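Local coordinates for ABC transporter periplasmic-binding protein YtfQ (Mycobacterium smegmatis, PDB 6HB0), which probably binds a furanose sugar such as L-arabinofuranose outside the membrane and delivers it to an ABC transporter for uptake, at residues S70-G75 / Q94-A99; A183-D188 / E199-S204; K42-E47 / E270-A275; A225-A228 / K232-T235. All coordinates share one frame; numbering follows the deposited sequence.

The four contacts are divided between the two lobes of the periplasmic binding protein fold. Contacts 1 and 3 lie in the lobe that holds the N-terminus, with centres about 21 Å apart. Contacts 2 and 4 lie in the other lobe, with centres about 14 Å apart, and touch where Leu202 packs on Ala225. Only in contact 3 are all the touching residues buried, although zinc is bound on the outer side of its first helix. The other three are partly buried. All four rest mainly on apolar packing; charged ends pair elsewhere. Contacts 1 and 3 join helix to helix. Contact 2 sets a helix on an edge strand; contact 4 folds a proline turn onto a helix end.

Contact 1: residues S70-G75 / Q94-A99; sequences SFIQQG and QETKNA
Ile72 and Thr96 bring two helices closest together, with Ile72 CA 6.7 Å from Thr96 CA. Both segments are the final turns of their helices. Helix 61-73 closes with a Schellman motif. Gly75 has positive phi (62°), and its N bonds back to Ile72 O at 3.1 Å.

Ile72 carries the contact from its side, each branch with its own partner. With chi1 at -66°, CG1 stands beside the backbone N and CG2 is anti to it, which directs Ile72 CG2 to Ala99 CB, 3.7 Å away. Ile72 CD1 ends the longer branch and meets Thr96 CG2 at 3.7 Å. These two side chains run roughly perpendicular. Ile72 CD1 also lies 3.9 Å from Glu95 CB. The isoleucine thus fits against Glu95 and Thr96 of helix 90-98 and Ala99 just beyond its end.

Thr96 presents only its methyl to Ile72, while OG1 hydrogen-bonds to Leu93 O within its own helix. The aliphatic base of Glu95 touches Ile72, and its carboxylate forms a salt bridge with Arg69. On the first helix, Gln74 NE2 donates to Ser70 OG at 2.7 Å, nearly in its amide plane. This bond ties down the glutamine across the last turn.

The two helices are successive connections of the parallel sheet. Helix 61-73 leads into strand 78-81, and helix 90-98 leads from it to strand 103-106. On the sheet side of the contact, Ile72 and Thr96 both rest on Ile79 of strand 78-81. Phe71 lies on that same residue and reaches on to Lys53 and Ala55 of strand 51-56.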
loop_
_atom_site.group_PDB
_atom_site.type_symbol
_atom_site.label_atom_id
_atom_site.label_comp_id
_atom_site.label_asym_id
_atom_site.label_seq_id
_atom_site.Cartn_x
_atom_site.Cartn_y
_atom_site.Cartn_z
ATOM N N SER A 70 16.263 19.198 14.133
ATOM C CA SER A 70 17.520 18.645 14.604
ATOM C C SER A 70 18.384 18.142 13.436
ATOM O O SER A 70 19.615 18.358 13.422
ATOM C CB SER A 70 17.260 17.573 15.634
ATOM O OG SER A 70 18.398 16.768 15.798
ATOM N N PHE A 71 17.766 17.553 12.412
ATOM C CA PHE A 71 18.550 17.208 11.230
ATOM C C PHE A 71 19.149 18.425 10.565
ATOM O O PHE A 71 20.274 18.340 10.039
ATOM C CB PHE A 71 17.723 16.442 10.164
ATOM C CG PHE A 71 17.252 15.099 10.595
ATOM C CD1 PHE A 71 18.059 14.262 11.352
ATOM C CD2 PHE A 71 16.028 14.618 10.155
ATOM C CE1 PHE A 71 17.624 13.006 11.744
ATOM C CE2 PHE A 71 15.599 13.356 10.533
ATOM C CZ PHE A 71 16.397 12.545 11.335
ATOM N N ILE A 72 18.414 19.541 10.531
ATOM C CA ILE A 72 18.963 20.757 9.973
ATOM C C ILE A 72 20.190 21.186 10.783
ATOM O O ILE A 72 21.237 21.480 10.199
ATOM C CB ILE A 72 17.972 21.914 9.963
ATOM C CG1 ILE A 72 16.807 21.624 9.022
ATOM C CG2 ILE A 72 18.669 23.214 9.546
ATOM C CD1 ILE A 72 15.676 22.604 9.219
ATOM N N GLN A 73 20.054 21.186 12.107
ATOM C CA GLN A 73 21.179 21.472 13.023
ATOM C C GLN A 73 22.357 20.545 12.817
ATOM O O GLN A 73 23.479 20.993 12.817
ATOM C CB GLN A 73 20.723 21.414 14.498
ATOM C CG GLN A 73 19.811 22.586 14.865
ATOM C CD GLN A 73 20.285 23.909 14.243
ATOM O OE1 GLN A 73 21.275 24.502 14.701
ATOM N NE2 GLN A 73 19.593 24.369 13.182
ATOM N N GLN A 74 22.102 19.260 12.627
ATOM C CA GLN A 74 23.177 18.289 12.406
ATOM C C GLN A 74 23.849 18.394 11.020
ATOM O O GLN A 74 24.784 17.661 10.764
ATOM C CB GLN A 74 22.656 16.864 12.587
ATOM C CG GLN A 74 22.169 16.521 13.978
ATOM C CD GLN A 74 21.400 15.221 14.001
ATOM O OE1 GLN A 74 21.914 14.175 13.637
ATOM N NE2 GLN A 74 20.153 15.283 14.439
ATOM N N GLY A 75 23.354 19.265 10.144
ATOM C CA GLY A 75 23.860 19.441 8.782
ATOM C C GLY A 75 23.769 18.240 7.852
ATOM O O GLY A 75 24.661 18.009 7.041
ATOM N N GLN A 94 10.074 25.451 4.983
ATOM C CA GLN A 94 10.802 26.684 4.696
ATOM C C GLN A 94 12.136 26.707 5.359
ATOM O O GLN A 94 13.110 27.171 4.735
ATOM C CB GLN A 94 10.013 27.944 5.062
ATOM C CG GLN A 94 8.853 28.194 4.104
ATOM C CD GLN A 94 9.299 28.525 2.681
ATOM O OE1 GLN A 94 10.287 29.193 2.476
ATOM N NE2 GLN A 94 8.524 28.083 1.700
ATOM N N GLU A 95 12.206 26.185 6.582
ATOM C CA GLU A 95 13.483 26.067 7.295
ATOM C C GLU A 95 14.455 25.102 6.599
ATOM O O GLU A 95 15.694 25.350 6.578
ATOM C CB GLU A 95 13.287 25.681 8.760
ATOM C CG GLU A 95 12.550 26.734 9.579
ATOM C CD GLU A 95 11.949 26.212 10.896
ATOM O OE1 GLU A 95 12.504 25.276 11.504
ATOM O OE2 GLU A 95 10.927 26.774 11.357
ATOM N N THR A 96 13.943 24.012 6.025
ATOM C CA THR A 96 14.841 23.131 5.288
ATOM C C THR A 96 15.308 23.809 4.006
ATOM O O THR A 96 16.474 23.735 3.632
ATOM C CB THR A 96 14.229 21.751 4.986
ATOM O OG1 THR A 96 12.972 21.911 4.326
ATOM C CG2 THR A 96 13.999 21.029 6.259
ATOM N N LYS A 97 14.407 24.473 3.322
ATOM C CA LYS A 97 14.747 25.110 2.089
ATOM C C LYS A 97 15.775 26.207 2.370
ATOM O O LYS A 97 16.781 26.290 1.669
ATOM C CB LYS A 97 13.502 25.645 1.436
ATOM C CG LYS A 97 13.696 26.596 0.283
ATOM C CD LYS A 97 12.314 26.990 -0.230
ATOM C CE LYS A 97 12.214 27.070 -1.730
ATOM N NZ LYS A 97 12.822 28.359 -2.154
ATOM N N ASN A 98 15.574 26.987 3.425
ATOM C CA ASN A 98 16.542 28.035 3.795
ATOM C C ASN A 98 17.910 27.449 4.165
ATOM O O ASN A 98 18.924 28.095 3.936
ATOM C CB ASN A 98 16.078 28.875 4.982
ATOM C CG ASN A 98 14.877 29.728 4.678
ATOM O OD1 ASN A 98 14.541 29.993 3.530
ATOM N ND2 ASN A 98 14.221 30.173 5.731
ATOM N N ALA A 99 17.944 26.255 4.754
ATOM C CA ALA A 99 19.222 25.595 5.040
ATOM C C ALA A 99 19.821 24.853 3.835
ATOM O O ALA A 99 20.865 24.255 3.969
ATOM C CB ALA A 99 19.092 24.654 6.204
#

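Contact 2: residues A183-D188 / E199-S204; sequences ASQTGD and EAFLKS
Phe201 makes the contact for the helix, reaching Ala183 and Gln185 on the strand. Strand 183-186 and helix 199-204 run nearly antiparallel, at 156°, with axes 9.9 Å apart.

Along the helix, Phe201 is the first to touch the strand. Its CG lies anti to the carbonyl carbon (chi1 -74°), and the ring extends to the strand. Phe201 CE1 meets Ala183 CB at 3.4 Å, which is tight packing. Phe201 CZ reaches further along the strand, to Gln185 CB at 3.9 Å. Gln185 N lies at the ring edge, in its plane, 3.8 Å from Phe201 CZ. Leu202, next in the helix, touches Ala229 and Ile237. Ser204 ends the helix, and its N bonds back to Ala200 O at 3.0 Å.

The ring of Phe201 also covers Val151 and Leu153 of strand 148-154. Ser184 points away from the helix, and its hydroxyl bonds to Glu154. The helix therefore spans the edge strand and its neighbour. From strand 179-186 the chain passes through helix 191-204, over strand 148-154, to parallel strand 210-213. This is the beta-alpha-beta crossover of Rossmann-like periplasmic binding protein lobes.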
loop_
_atom_site.group_PDB
_atom_site.type_symbol
_atom_site.label_atom_id
_atom_site.label_comp_id
_atom_site.label_asym_id
_atom_site.label_seq_id
_atom_site.Cartn_x
_atom_site.Cartn_y
_atom_site.Cartn_z
ATOM N N ALA A 183 -24.135 -4.550 -3.241
ATOM C CA ALA A 183 -24.048 -4.234 -1.806
ATOM C C ALA A 183 -22.625 -3.841 -1.490
ATOM O O ALA A 183 -21.690 -4.371 -2.105
ATOM C CB ALA A 183 -24.464 -5.419 -0.964
ATOM N N SER A 184 -22.471 -2.900 -0.561
ATOM C CA SER A 184 -21.182 -2.353 -0.217
ATOM C C SER A 184 -21.260 -1.879 1.229
ATOM O O SER A 184 -22.139 -1.107 1.580
ATOM C CB SER A 184 -20.821 -1.231 -1.137
ATOM O OG SER A 184 -19.427 -0.955 -1.074
ATOM N N GLN A 185 -20.414 -2.432 2.093
ATOM C CA GLN A 185 -20.504 -2.133 3.507
ATOM C C GLN A 185 -19.137 -2.303 4.164
ATOM O O GLN A 185 -18.378 -3.167 3.764
ATOM C CB GLN A 185 -21.536 -3.064 4.134
ATOM C CG GLN A 185 -21.766 -2.856 5.607
ATOM C CD GLN A 185 -22.981 -3.594 6.120
ATOM O OE1 GLN A 185 -23.921 -3.842 5.371
ATOM N NE2 GLN A 185 -22.956 -3.964 7.399
ATOM N N THR A 186 -18.845 -1.483 5.175
ATOM C CA THR A 186 -17.587 -1.606 5.873
ATOM C C THR A 186 -17.461 -2.891 6.662
ATOM O O THR A 186 -18.376 -3.278 7.415
ATOM C CB THR A 186 -17.319 -0.384 6.819
ATOM O OG1 THR A 186 -15.997 -0.526 7.386
ATOM C CG2 THR A 186 -18.360 -0.313 7.926
ATOM N N GLY A 187 -16.315 -3.559 6.509
ATOM C CA GLY A 187 -15.888 -4.635 7.424
ATOM C C GLY A 187 -14.667 -4.219 8.279
ATOM O O GLY A 187 -14.012 -5.077 8.906
ATOM N N ASP A 188 -14.334 -2.929 8.271
ATOM C CA ASP A 188 -13.305 -2.338 9.136
ATOM C C ASP A 188 -11.928 -2.982 9.017
ATOM O O ASP A 188 -11.169 -3.001 9.958
ATOM C CB ASP A 188 -13.793 -2.429 10.598
ATOM C CG ASP A 188 -14.659 -1.222 10.982
ATOM O OD1 ASP A 188 -14.235 -0.082 10.669
ATOM O OD2 ASP A 188 -15.738 -1.408 11.621
ATOM N N GLU A 199 -21.757 -12.519 5.757
ATOM C CA GLU A 199 -22.976 -13.249 6.194
ATOM C C GLU A 199 -24.187 -12.420 5.859
ATOM O O GLU A 199 -25.170 -12.921 5.314
ATOM C CB GLU A 199 -22.974 -13.564 7.708
ATOM C CG GLU A 199 -22.010 -14.668 8.164
ATOM C CD GLU A 199 -21.661 -14.573 9.677
ATOM O OE1 GLU A 199 -22.380 -13.853 10.444
ATOM O OE2 GLU A 199 -20.663 -15.214 10.110
ATOM N N ALA A 200 -24.124 -11.133 6.167
ATOM C CA ALA A 200 -25.235 -10.241 5.892
ATOM C C ALA A 200 -25.536 -10.181 4.394
ATOM O O ALA A 200 -26.680 -10.146 3.994
ATOM C CB ALA A 200 -24.946 -8.846 6.397
ATOM N N PHE A 201 -24.497 -10.110 3.571
ATOM C CA PHE A 201 -24.669 -10.034 2.133
ATOM C C PHE A 201 -25.347 -11.319 1.603
ATOM O O PHE A 201 -26.189 -11.254 0.706
ATOM C CB PHE A 201 -23.319 -9.877 1.425
ATOM C CG PHE A 201 -22.682 -8.529 1.540
ATOM C CD1 PHE A 201 -23.385 -7.405 1.948
ATOM C CD2 PHE A 201 -21.364 -8.370 1.164
ATOM C CE1 PHE A 201 -22.815 -6.167 1.963
ATOM C CE2 PHE A 201 -20.771 -7.126 1.210
ATOM C CZ PHE A 201 -21.509 -6.019 1.580
ATOM N N LEU A 202 -24.898 -12.462 2.078
ATOM C CA LEU A 202 -25.448 -13.761 1.703
ATOM C C LEU A 202 -26.945 -13.860 2.060
ATOM O O LEU A 202 -27.698 -14.550 1.384
ATOM C CB LEU A 202 -24.691 -14.896 2.374
ATOM C CG LEU A 202 -23.269 -15.161 1.812
ATOM C CD1 LEU A 202 -22.434 -15.941 2.830
ATOM C CD2 LEU A 202 -23.290 -15.871 0.472
ATOM N N LYS A 203 -27.355 -13.178 3.118
ATOM C CA LYS A 203 -28.762 -13.133 3.505
ATOM C C LYS A 203 -29.580 -12.180 2.655
ATOM O O LYS A 203 -30.700 -12.505 2.301
ATOM C CB LYS A 203 -28.915 -12.776 4.997
ATOM C CG LYS A 203 -28.788 -13.980 5.904
ATOM C CD LYS A 203 -28.520 -13.571 7.349
ATOM C CE LYS A 203 -28.009 -14.746 8.177
ATOM N NZ LYS A 203 -26.985 -14.310 9.162
ATOM N N SER A 204 -29.013 -11.023 2.317
ATOM C CA SER A 204 -29.741 -9.943 1.664
ATOM C C SER A 204 -29.690 -10.011 0.126
ATOM O O SER A 204 -30.496 -9.403 -0.543
ATOM C CB SER A 204 -29.163 -8.601 2.101
ATOM O OG SER A 204 -27.962 -8.338 1.389
#

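Contact 3: residues K42-E47 / E270-A275; sequences KSAAEE and ELMDLA. With ZN (zinc ion), chain D.
This is a buried helix-to-helix contact, with Met272 packed on Ala44 and Ala45. It belongs to the N-terminal lobe of the two-lobed periplasmic binding protein fold. Helix 38-48 comes early in the chain. Helix 269-279 follows after more than 200 residues, once the chain has returned from the other lobe.

Small alanines let the backbones come close, with Ala45 CA 6.3 Å from Met272 CA. The methionine bends at chi2 (-54°) and lies along the first helix. Met272 CG rests 3.6 Å from Ala44 O, and Met272 SD packs 3.8 Å from Ala45 CB. The Met272 side chain also touches Ile41, Ala48 and Val50. On the sheet side of the second helix, Leu274 packs on Ile104 and Ile122.

The outer side of helix 38-48 is polar and binds metal. Zinc is held there by Glu46, His318, His322 and a water. The histidines belong to a C-terminal run of six, apparently a purification tag, so this site is probably not physiological. Each oxygen of the Glu46 carboxylate has a partner. Glu46 OE2 binds zinc at 1.9 Å, while Lys42 NZ forms a salt bridge to Glu46 OE1 at 3.0 Å, from above the carboxylate plane.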
loop_
_atom_site.group_PDB
_atom_site.type_symbol
_atom_site.label_atom_id
_atom_site.label_comp_id
_atom_site.label_asym_id
_atom_site.label_seq_id
_atom_site.Cartn_x
_atom_site.Cartn_y
_atom_site.Cartn_z
ATOM N N LYS A 42 16.720 0.889 6.687
ATOM C CA LYS A 42 18.055 0.702 7.263
ATOM C C LYS A 42 18.947 -0.137 6.359
ATOM O O LYS A 42 20.101 0.262 6.072
ATOM C CB LYS A 42 17.925 0.097 8.650
ATOM C CG LYS A 42 19.214 -0.262 9.358
ATOM C CD LYS A 42 18.916 -0.675 10.804
ATOM C CE LYS A 42 20.108 -1.338 11.505
ATOM N NZ LYS A 42 20.800 -2.363 10.643
ATOM N N SER A 43 18.423 -1.274 5.906
ATOM C CA SER A 43 19.195 -2.159 4.993
ATOM C C SER A 43 19.524 -1.494 3.634
ATOM O O SER A 43 20.623 -1.627 3.112
ATOM C CB SER A 43 18.462 -3.468 4.764
ATOM O OG SER A 43 17.253 -3.256 4.090
ATOM N N ALA A 44 18.589 -0.744 3.081
ATOM C CA ALA A 44 18.824 -0.085 1.793
ATOM C C ALA A 44 19.894 0.984 1.930
ATOM O O ALA A 44 20.670 1.183 0.998
ATOM C CB ALA A 44 17.537 0.534 1.240
ATOM N N ALA A 45 19.944 1.683 3.074
ATOM C CA ALA A 45 21.016 2.655 3.266
ATOM C C ALA A 45 22.396 1.976 3.402
ATOM O O ALA A 45 23.365 2.471 2.852
ATOM C CB ALA A 45 20.759 3.554 4.454
ATOM N N GLU A 46 22.466 0.872 4.108
ATOM C CA GLU A 46 23.707 0.081 4.206
ATOM C C GLU A 46 24.144 -0.367 2.808
ATOM O O GLU A 46 25.297 -0.160 2.405
ATOM C CB GLU A 46 23.517 -1.102 5.108
ATOM C CG GLU A 46 23.378 -0.774 6.580
ATOM C CD GLU A 46 22.847 -1.906 7.411
ATOM O OE1 GLU A 46 22.939 -1.799 8.622
ATOM O OE2 GLU A 46 22.329 -2.915 6.907
ATOM N N GLU A 47 23.221 -0.903 2.025
ATOM C CA GLU A 47 23.548 -1.288 0.646
ATOM C C GLU A 47 24.002 -0.137 -0.233
ATOM O O GLU A 47 24.886 -0.323 -1.093
ATOM C CB GLU A 47 22.382 -1.991 -0.046
ATOM C CG GLU A 47 21.873 -3.322 0.530
ATOM C CD GLU A 47 22.907 -4.212 1.212
ATOM O OE1 GLU A 47 23.108 -5.408 0.931
ATOM O OE2 GLU A 47 23.491 -3.690 2.180
ATOM N N GLU A 270 15.048 2.945 -3.949
ATOM C CA GLU A 270 14.690 4.122 -4.746
ATOM C C GLU A 270 14.846 5.406 -3.898
ATOM O O GLU A 270 15.266 6.446 -4.410
ATOM C CB GLU A 270 13.325 3.969 -5.428
ATOM C CG GLU A 270 12.084 4.225 -4.592
ATOM C CD GLU A 270 11.777 3.098 -3.582
ATOM O OE1 GLU A 270 12.494 3.090 -2.536
ATOM O OE2 GLU A 270 10.830 2.242 -3.780
ATOM N N LEU A 271 14.531 5.346 -2.613
ATOM C CA LEU A 271 14.786 6.481 -1.708
ATOM C C LEU A 271 16.270 6.822 -1.673
ATOM O O LEU A 271 16.658 7.985 -1.782
ATOM C CB LEU A 271 14.287 6.136 -0.299
ATOM C CG LEU A 271 14.627 7.102 0.809
ATOM C CD1 LEU A 271 14.112 8.485 0.445
ATOM C CD2 LEU A 271 14.055 6.610 2.133
ATOM N N MET A 272 17.119 5.806 -1.542
ATOM C CA MET A 272 18.577 6.053 -1.466
ATOM C C MET A 272 19.066 6.645 -2.790
ATOM O O MET A 272 19.852 7.563 -2.810
ATOM C CB MET A 272 19.352 4.793 -1.125
ATOM C CG MET A 272 18.919 4.181 0.186
ATOM S SD MET A 272 18.966 5.340 1.580
ATOM C CE MET A 272 17.586 4.711 2.534
ATOM N N ASP A 273 18.592 6.106 -3.893
ATOM C CA ASP A 273 18.939 6.633 -5.201
ATOM C C ASP A 273 18.472 8.082 -5.410
ATOM O O ASP A 273 19.221 8.934 -5.894
ATOM C CB ASP A 273 18.368 5.732 -6.280
ATOM C CG ASP A 273 18.670 6.263 -7.646
ATOM O OD1 ASP A 273 19.881 6.377 -7.981
ATOM O OD2 ASP A 273 17.716 6.623 -8.368
ATOM N N LEU A 274 17.235 8.381 -5.033
ATOM C CA LEU A 274 16.748 9.738 -5.051
ATOM C C LEU A 274 17.506 10.667 -4.118
ATOM O O LEU A 274 17.736 11.820 -4.452
ATOM C CB LEU A 274 15.255 9.803 -4.689
ATOM C CG LEU A 274 14.415 9.188 -5.773
ATOM C CD1 LEU A 274 13.076 8.719 -5.208
ATOM C CD2 LEU A 274 14.237 10.135 -6.942
ATOM N N ALA A 275 17.875 10.189 -2.946
ATOM C CA ALA A 275 18.649 11.007 -2.029
ATOM C C ALA A 275 19.976 11.439 -2.673
ATOM O O ALA A 275 20.365 12.609 -2.629
ATOM C CB ALA A 275 18.889 10.266 -0.747
HETATM ZN ZN ZN D . 21.415 -4.405 7.541
HETATM O O HOH W 1 19.310 -4.661 8.258
#

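Contact 4: residues A225-A228 / K232-T235; sequences AIEA and KPGT
Pro233 packs against Ile226 and Glu227, where the chain folds back on the end of helix 216-228. The backbones are close at two points. Ile226 CA is 5.9 Å from Pro233 CA, and Glu227 CA is 5.9 Å from Lys232 CA.

The apolar packing centres on the proline ring. Ile226 meets it with CG2, the branch anti to the backbone N. Ile226 CG2 sits 3.8 Å from Pro233 N and 3.9 Å from Pro233 CD. Glu227 touches the same ring with its aliphatic part. Glu227 CG lies 3.5 Å from Pro233 CD, and the two side chains cross at about a right angle. The Ile226 methyl covers one face of the proline ring, and the Glu227 methylene meets its CG-CD edge.

The polar interactions lie around this packing. The carboxylate of Glu227 passes the ring, with OE2 3.9 Å from Pro233 CG, and forms a salt bridge with Lys256. The CB of Lys232 is directed away from the helix, while its backbone N bonds to Asp236. Thr235 N donates to Lys232 O at 3.1 Å, which closes a type II beta turn with Pro233 and Gly234 at its corners. The positive phi of Gly234 (96°) fits the third position of such a turn. Gly234 O is bound by Asn258.

The turn lies on the connection from helix 216-228 to strand 238-242. Ile226 and Pro233 both pack on Ile239 of that strand. Ile226 and Ala225 also touch Met198 of helix 191-204, and Ala225 touches Lys195 and Glu199 as well.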
loop_
_atom_site.group_PDB
_atom_site.type_symbol
_atom_site.label_atom_id
_atom_site.label_comp_id
_atom_site.label_asym_id
_atom_site.label_seq_id
_atom_site.Cartn_x
_atom_site.Cartn_y
_atom_site.Cartn_z
ATOM N N ALA A 225 -17.304 -17.203 5.633
ATOM C CA ALA A 225 -18.762 -17.061 5.623
ATOM C C ALA A 225 -19.349 -17.820 4.448
ATOM O O ALA A 225 -20.411 -18.441 4.560
ATOM C CB ALA A 225 -19.179 -15.605 5.559
ATOM N N ILE A 226 -18.653 -17.755 3.330
ATOM C CA ILE A 226 -19.087 -18.425 2.125
ATOM C C ILE A 226 -19.082 -19.923 2.350
ATOM O O ILE A 226 -20.050 -20.605 1.982
ATOM C CB ILE A 226 -18.199 -18.024 0.910
ATOM C CG1 ILE A 226 -18.457 -16.574 0.583
ATOM C CG2 ILE A 226 -18.588 -18.812 -0.348
ATOM C CD1 ILE A 226 -17.451 -15.942 -0.321
ATOM N N GLU A 227 -18.020 -20.437 2.958
ATOM C CA GLU A 227 -17.936 -21.832 3.323
ATOM C C GLU A 227 -19.049 -22.232 4.309
ATOM O O GLU A 227 -19.689 -23.260 4.136
ATOM C CB GLU A 227 -16.548 -22.168 3.892
ATOM C CG GLU A 227 -15.496 -22.295 2.806
ATOM C CD GLU A 227 -14.034 -22.417 3.277
ATOM O OE1 GLU A 227 -13.632 -21.937 4.359
ATOM O OE2 GLU A 227 -13.249 -22.953 2.489
ATOM N N ALA A 228 -19.304 -21.421 5.332
ATOM C CA ALA A 228 -20.319 -21.787 6.327
ATOM C C ALA A 228 -21.704 -21.866 5.681
ATOM O O ALA A 228 -22.524 -22.671 6.070
ATOM C CB ALA A 228 -20.306 -20.817 7.499
ATOM N N LYS A 232 -18.777 -22.525 -2.191
ATOM C CA LYS A 232 -17.378 -22.793 -2.444
ATOM C C LYS A 232 -16.676 -21.503 -2.861
ATOM O O LYS A 232 -16.843 -21.044 -3.990
ATOM C CB LYS A 232 -17.280 -23.845 -3.542
ATOM C CG LYS A 232 -16.281 -24.947 -3.255
ATOM C CD LYS A 232 -15.825 -25.626 -4.548
ATOM C CE LYS A 232 -14.317 -25.869 -4.513
ATOM N NZ LYS A 232 -13.853 -26.462 -5.796
ATOM N N PRO A 233 -15.902 -20.894 -1.939
ATOM C CA PRO A 233 -15.281 -19.612 -2.291
ATOM C C PRO A 233 -14.266 -19.850 -3.345
ATOM O O PRO A 233 -13.565 -20.800 -3.279
ATOM C CB PRO A 233 -14.613 -19.161 -0.986
ATOM C CG PRO A 233 -14.345 -20.418 -0.273
ATOM C CD PRO A 233 -15.535 -21.302 -0.578
ATOM N N GLY A 234 -14.188 -18.992 -4.319
ATOM C CA GLY A 234 -13.269 -19.199 -5.423
ATOM C C GLY A 234 -13.898 -19.846 -6.634
ATOM O O GLY A 234 -13.366 -19.712 -7.715
ATOM N N THR A 235 -15.014 -20.549 -6.455
ATOM C CA THR A 235 -15.737 -21.134 -7.602
ATOM C C THR A 235 -17.166 -20.627 -7.718
ATOM O O THR A 235 -17.528 -20.077 -8.737
ATOM C CB THR A 235 -15.769 -22.667 -7.523
ATOM O OG1 THR A 235 -14.471 -23.127 -7.159
ATOM C CG2 THR A 235 -16.145 -23.245 -8.882
#